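Long-range contact in ethylbenzene dehydrogenase alpha-subunit (Aromatoleum aromaticum, PDB 2IVF), which forms the molybdenum-carrying alpha-subunit of an enzyme of the molybdopterin oxidoreductase family, housing two pterin guanine dinucleotides and an iron-sulfur cluster: residues Asn487-Thr498 with Cys739-Val750. Sequence-based numbering, arbitrary orientation.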
loop_
_atom_site.group_PDB
_atom_site.type_symbol
_atom_site.label_atom_id
_atom_site.label_comp_id
_atom_site.label_asym_id
_atom_site.label_seq_id
_atom_site.Cartn_x
_atom_site.Cartn_y
_atom_site.Cartn_z
ATOM N N ASN A 487 10.001 -16.531 -18.871
ATOM C CA ASN A 487 8.690 -17.203 -18.902
ATOM C C ASN A 487 7.693 -16.436 -19.763
ATOM O O ASN A 487 6.925 -17.035 -20.493
ATOM C CB ASN A 487 8.128 -17.463 -17.493
ATOM C CG ASN A 487 8.002 -16.213 -16.658
ATOM O OD1 ASN A 487 8.939 -15.435 -16.554
ATOM N ND2 ASN A 487 6.828 -15.993 -16.081
ATOM N N MET A 488 7.772 -15.111 -19.716
ATOM C CA MET A 488 6.917 -14.259 -20.522
ATOM C C MET A 488 7.432 -14.093 -21.934
ATOM O O MET A 488 6.649 -14.231 -22.907
ATOM C CB MET A 488 6.779 -12.904 -19.858
ATOM C CG MET A 488 5.932 -12.973 -18.663
ATOM S SD MET A 488 5.846 -11.382 -17.868
ATOM C CE MET A 488 7.203 -11.463 -16.703
ATOM N N VAL A 489 8.727 -13.822 -22.110
ATOM C CA VAL A 489 9.164 -13.518 -23.487
ATOM C C VAL A 489 9.213 -14.742 -24.378
ATOM O O VAL A 489 8.893 -14.624 -25.536
ATOM C CB VAL A 489 10.455 -12.675 -23.585
ATOM C CG1 VAL A 489 10.401 -11.490 -22.596
ATOM C CG2 VAL A 489 11.650 -13.528 -23.338
ATOM N N TYR A 490 9.579 -15.920 -23.888
ATOM C CA TYR A 490 9.499 -17.130 -24.747
ATOM C C TYR A 490 8.053 -17.528 -25.048
ATOM O O TYR A 490 7.713 -17.930 -26.186
ATOM C CB TYR A 490 10.241 -18.324 -24.145
ATOM C CG TYR A 490 11.737 -18.208 -24.188
ATOM C CD1 TYR A 490 12.453 -18.654 -25.288
ATOM C CD2 TYR A 490 12.440 -17.678 -23.125
ATOM C CE1 TYR A 490 13.838 -18.549 -25.324
ATOM C CE2 TYR A 490 13.798 -17.548 -23.159
ATOM C CZ TYR A 490 14.495 -17.993 -24.234
ATOM O OH TYR A 490 15.865 -17.876 -24.284
ATOM N N LEU A 491 7.193 -17.426 -24.046
ATOM C CA LEU A 491 5.773 -17.642 -24.277
ATOM C C LEU A 491 5.272 -16.682 -25.352
ATOM O O LEU A 491 4.454 -17.046 -26.183
ATOM C CB LEU A 491 4.989 -17.463 -22.998
ATOM C CG LEU A 491 3.501 -17.727 -23.102
ATOM C CD1 LEU A 491 3.257 -19.160 -23.465
ATOM C CD2 LEU A 491 2.823 -17.377 -21.765
ATOM N N GLY A 492 5.799 -15.475 -25.343
ATOM C CA GLY A 492 5.398 -14.468 -26.270
ATOM C C GLY A 492 5.817 -14.688 -27.700
ATOM O O GLY A 492 5.120 -14.230 -28.606
ATOM N N VAL A 493 6.935 -15.388 -27.928
ATOM C CA VAL A 493 7.475 -15.504 -29.302
ATOM C C VAL A 493 7.603 -16.883 -29.868
ATOM O O VAL A 493 7.677 -17.021 -31.086
ATOM C CB VAL A 493 8.836 -14.794 -29.467
ATOM C CG1 VAL A 493 8.670 -13.286 -29.111
ATOM C CG2 VAL A 493 9.917 -15.443 -28.612
ATOM N N MET A 494 7.607 -17.928 -29.051
ATOM C CA MET A 494 7.882 -19.227 -29.611
ATOM C C MET A 494 6.753 -19.689 -30.500
ATOM O O MET A 494 5.594 -19.396 -30.239
ATOM C CB MET A 494 8.118 -20.242 -28.517
ATOM C CG MET A 494 9.442 -20.034 -27.828
ATOM S SD MET A 494 9.823 -21.332 -26.608
ATOM C CE MET A 494 8.392 -21.290 -25.518
ATOM N N SER A 495 7.102 -20.437 -31.520
ATOM C CA SER A 495 6.125 -21.009 -32.407
ATOM C C SER A 495 5.639 -22.383 -31.931
ATOM O O SER A 495 4.619 -22.864 -32.398
ATOM C CB SER A 495 6.676 -21.079 -33.824
ATOM O OG SER A 495 7.772 -21.951 -33.881
ATOM N N LYS A 496 6.343 -22.993 -30.981
ATOM C CA LYS A 496 5.964 -24.299 -30.479
ATOM C C LYS A 496 6.486 -24.461 -29.067
ATOM O O LYS A 496 7.293 -23.646 -28.618
ATOM C CB LYS A 496 6.514 -25.373 -31.395
ATOM C CG LYS A 496 7.991 -25.451 -31.462
ATOM C CD LYS A 496 8.391 -26.235 -32.687
ATOM C CE LYS A 496 9.886 -26.469 -32.689
ATOM N NZ LYS A 496 10.284 -27.491 -33.698
ATOM N N PRO A 497 6.003 -25.476 -28.340
ATOM C CA PRO A 497 6.480 -25.587 -26.960
ATOM C C PRO A 497 7.983 -25.817 -26.806
ATOM O O PRO A 497 8.658 -26.339 -27.685
ATOM C CB PRO A 497 5.695 -26.803 -26.409
ATOM C CG PRO A 497 4.505 -26.909 -27.297
ATOM C CD PRO A 497 5.008 -26.519 -28.641
ATOM N N THR A 498 8.472 -25.435 -25.638
ATOM C CA THR A 498 9.853 -25.677 -25.224
ATOM C C THR A 498 10.234 -27.137 -25.383
ATOM O O THR A 498 11.286 -27.450 -25.932
ATOM C CB THR A 498 10.019 -25.284 -23.723
ATOM O OG1 THR A 498 9.761 -23.887 -23.560
ATOM C CG2 THR A 498 11.430 -25.633 -23.192
ATOM N N CYS A 739 -0.581 -22.480 -20.194
ATOM C CA CYS A 739 0.507 -21.515 -20.294
ATOM C C CYS A 739 1.458 -21.562 -19.077
ATOM O O CYS A 739 2.657 -21.393 -19.248
ATOM C CB CYS A 739 -0.051 -20.116 -20.440
ATOM S SG CYS A 739 -0.839 -19.887 -22.047
ATOM N N LEU A 740 0.906 -21.825 -17.892
ATOM C CA LEU A 740 1.677 -21.957 -16.676
ATOM C C LEU A 740 2.599 -23.139 -16.771
ATOM O O LEU A 740 3.755 -23.040 -16.410
ATOM C CB LEU A 740 0.777 -22.051 -15.464
ATOM C CG LEU A 740 1.494 -22.040 -14.107
ATOM C CD1 LEU A 740 2.447 -20.848 -13.974
ATOM C CD2 LEU A 740 0.516 -22.046 -12.942
ATOM N N LYS A 741 2.089 -24.276 -17.202
ATOM C CA LYS A 741 2.901 -25.440 -17.412
ATOM C C LYS A 741 4.024 -25.152 -18.416
ATOM O O LYS A 741 5.131 -25.607 -18.248
ATOM C CB LYS A 741 2.051 -26.567 -17.940
ATOM C CG LYS A 741 1.021 -27.058 -16.927
ATOM C CD LYS A 741 0.128 -28.129 -17.557
ATOM C CE LYS A 741 -0.562 -28.905 -16.454
ATOM N NZ LYS A 741 -1.432 -29.863 -17.071
ATOM N N GLU A 742 3.716 -24.405 -19.479
ATOM C CA GLU A 742 4.751 -24.020 -20.435
ATOM C C GLU A 742 5.785 -23.066 -19.803
ATOM O O GLU A 742 6.994 -23.196 -20.067
ATOM C CB GLU A 742 4.130 -23.364 -21.663
ATOM C CG GLU A 742 5.129 -22.966 -22.712
ATOM C CD GLU A 742 5.911 -24.104 -23.274
ATOM O OE1 GLU A 742 5.464 -25.266 -23.196
ATOM O OE2 GLU A 742 7.009 -23.832 -23.807
ATOM N N MET A 743 5.323 -22.134 -18.993
ATOM C CA MET A 743 6.247 -21.235 -18.295
ATOM C C MET A 743 7.130 -22.005 -17.344
ATOM O O MET A 743 8.275 -21.655 -17.174
ATOM C CB MET A 743 5.519 -20.179 -17.523
ATOM C CG MET A 743 4.894 -19.132 -18.384
ATOM S SD MET A 743 4.224 -17.866 -17.355
ATOM C CE MET A 743 3.952 -16.647 -18.645
ATOM N N VAL A 744 6.599 -23.065 -16.724
ATOM C CA VAL A 744 7.434 -23.873 -15.832
ATOM C C VAL A 744 8.518 -24.555 -16.668
ATOM O O VAL A 744 9.673 -24.581 -16.280
ATOM C CB VAL A 744 6.621 -24.883 -15.023
ATOM C CG1 VAL A 744 7.554 -25.911 -14.360
ATOM C CG2 VAL A 744 5.762 -24.140 -13.977
ATOM N N ASP A 745 8.152 -25.080 -17.827
ATOM C CA ASP A 745 9.121 -25.724 -18.740
ATOM C C ASP A 745 10.183 -24.743 -19.224
ATOM O O ASP A 745 11.343 -25.091 -19.364
ATOM C CB ASP A 745 8.420 -26.299 -19.957
ATOM C CG ASP A 745 7.884 -27.708 -19.723
ATOM O OD1 ASP A 745 8.036 -28.246 -18.590
ATOM O OD2 ASP A 745 7.350 -28.265 -20.700
ATOM N N ILE A 746 9.753 -23.533 -19.517
ATOM C CA ILE A 746 10.662 -22.463 -19.918
ATOM C C ILE A 746 11.644 -22.195 -18.770
ATOM O O ILE A 746 12.832 -22.206 -18.995
ATOM C CB ILE A 746 9.912 -21.163 -20.283
ATOM C CG1 ILE A 746 9.113 -21.326 -21.585
ATOM C CG2 ILE A 746 10.915 -19.964 -20.312
ATOM C CD1 ILE A 746 8.066 -20.217 -21.796
ATOM N N ASN A 747 11.149 -22.032 -17.531
ATOM C CA ASN A 747 12.026 -21.806 -16.387
ATOM C C ASN A 747 13.010 -22.947 -16.168
ATOM O O ASN A 747 14.172 -22.730 -15.764
ATOM C CB ASN A 747 11.203 -21.552 -15.089
ATOM C CG ASN A 747 10.667 -20.122 -14.983
ATOM O OD1 ASN A 747 9.917 -19.808 -14.062
ATOM N ND2 ASN A 747 11.023 -19.270 -15.911
ATOM N N ARG A 748 12.572 -24.173 -16.424
ATOM C CA ARG A 748 13.468 -25.332 -16.287
ATOM C C ARG A 748 14.557 -25.364 -17.358
ATOM O O ARG A 748 15.696 -25.740 -17.111
ATOM C CB ARG A 748 12.674 -26.638 -16.360
ATOM C CG ARG A 748 11.740 -26.896 -15.171
ATOM C CD ARG A 748 10.673 -27.896 -15.544
ATOM N NE ARG A 748 11.181 -29.247 -15.517
ATOM C CZ ARG A 748 10.588 -30.297 -16.076
ATOM N NH1 ARG A 748 9.470 -30.166 -16.762
ATOM N NH2 ARG A 748 11.142 -31.477 -15.973
ATOM N N ALA A 749 14.161 -24.994 -18.560
ATOM C CA ALA A 749 15.007 -25.001 -19.727
ATOM C C ALA A 749 16.106 -23.961 -19.614
ATOM O O ALA A 749 17.211 -24.211 -20.057
ATOM C CB ALA A 749 14.150 -24.750 -20.984
ATOM N N VAL A 750 15.810 -22.820 -19.023
ATOM C CA VAL A 750 16.777 -21.714 -18.910
ATOM C C VAL A 750 17.486 -21.611 -17.565
ATOM O O VAL A 750 18.152 -20.612 -17.287
ATOM C CB VAL A 750 16.117 -20.359 -19.256
ATOM C CG1 VAL A 750 15.484 -20.467 -20.638
ATOM C CG2 VAL A 750 15.064 -19.899 -18.209
HETATM O O HOH W 1 11.581 -16.668 -16.034
#
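M743 runs across the start of segment 487-498 and shows how one flexible thioether can serve several neighbours. Its CB lies beside CB of N487, CG packs against both that carbon and the N487 carbonyl oxygen, and M743 SD accepts a weak hydrogen bond from N487 ND2 (3.5 Å). The chain stays extended beyond CG (chi3 167°), carrying M743 CE on to L491 CD2, a tight 3.4 Å carbon pair where the two side chains meet nearly at right angles. L491 is itself a knob in a hole made by C739, E742, M743 and I746. I746 continues the apolar seam, I746 CD1 lying against Y490 CB (3.7 Å) and meeting M494 CE tip to tip.

In this molybdopterin oxidoreductase subunit the contact joins helices 486-493 and 736-749, whose segment axes approach to 9.1 Å, with 115° between their N-to-C directions. Helix 197-210 touches both, and the side chain of M488 is about 13 Å from each bound pterin dinucleotide.

Past the first helix the chain turns back to E742, whose side chain bends at chi2 and offers OE2 to T498. Backbone N of T498 donates to E742 OE2 almost straight (2.8 Å, 169°), and T498 OG1 donates from farther out of the carboxylate plane, both on the syn side. Beside N487 a water accepts from its backbone N and, at 2.7 Å, from N747 ND2.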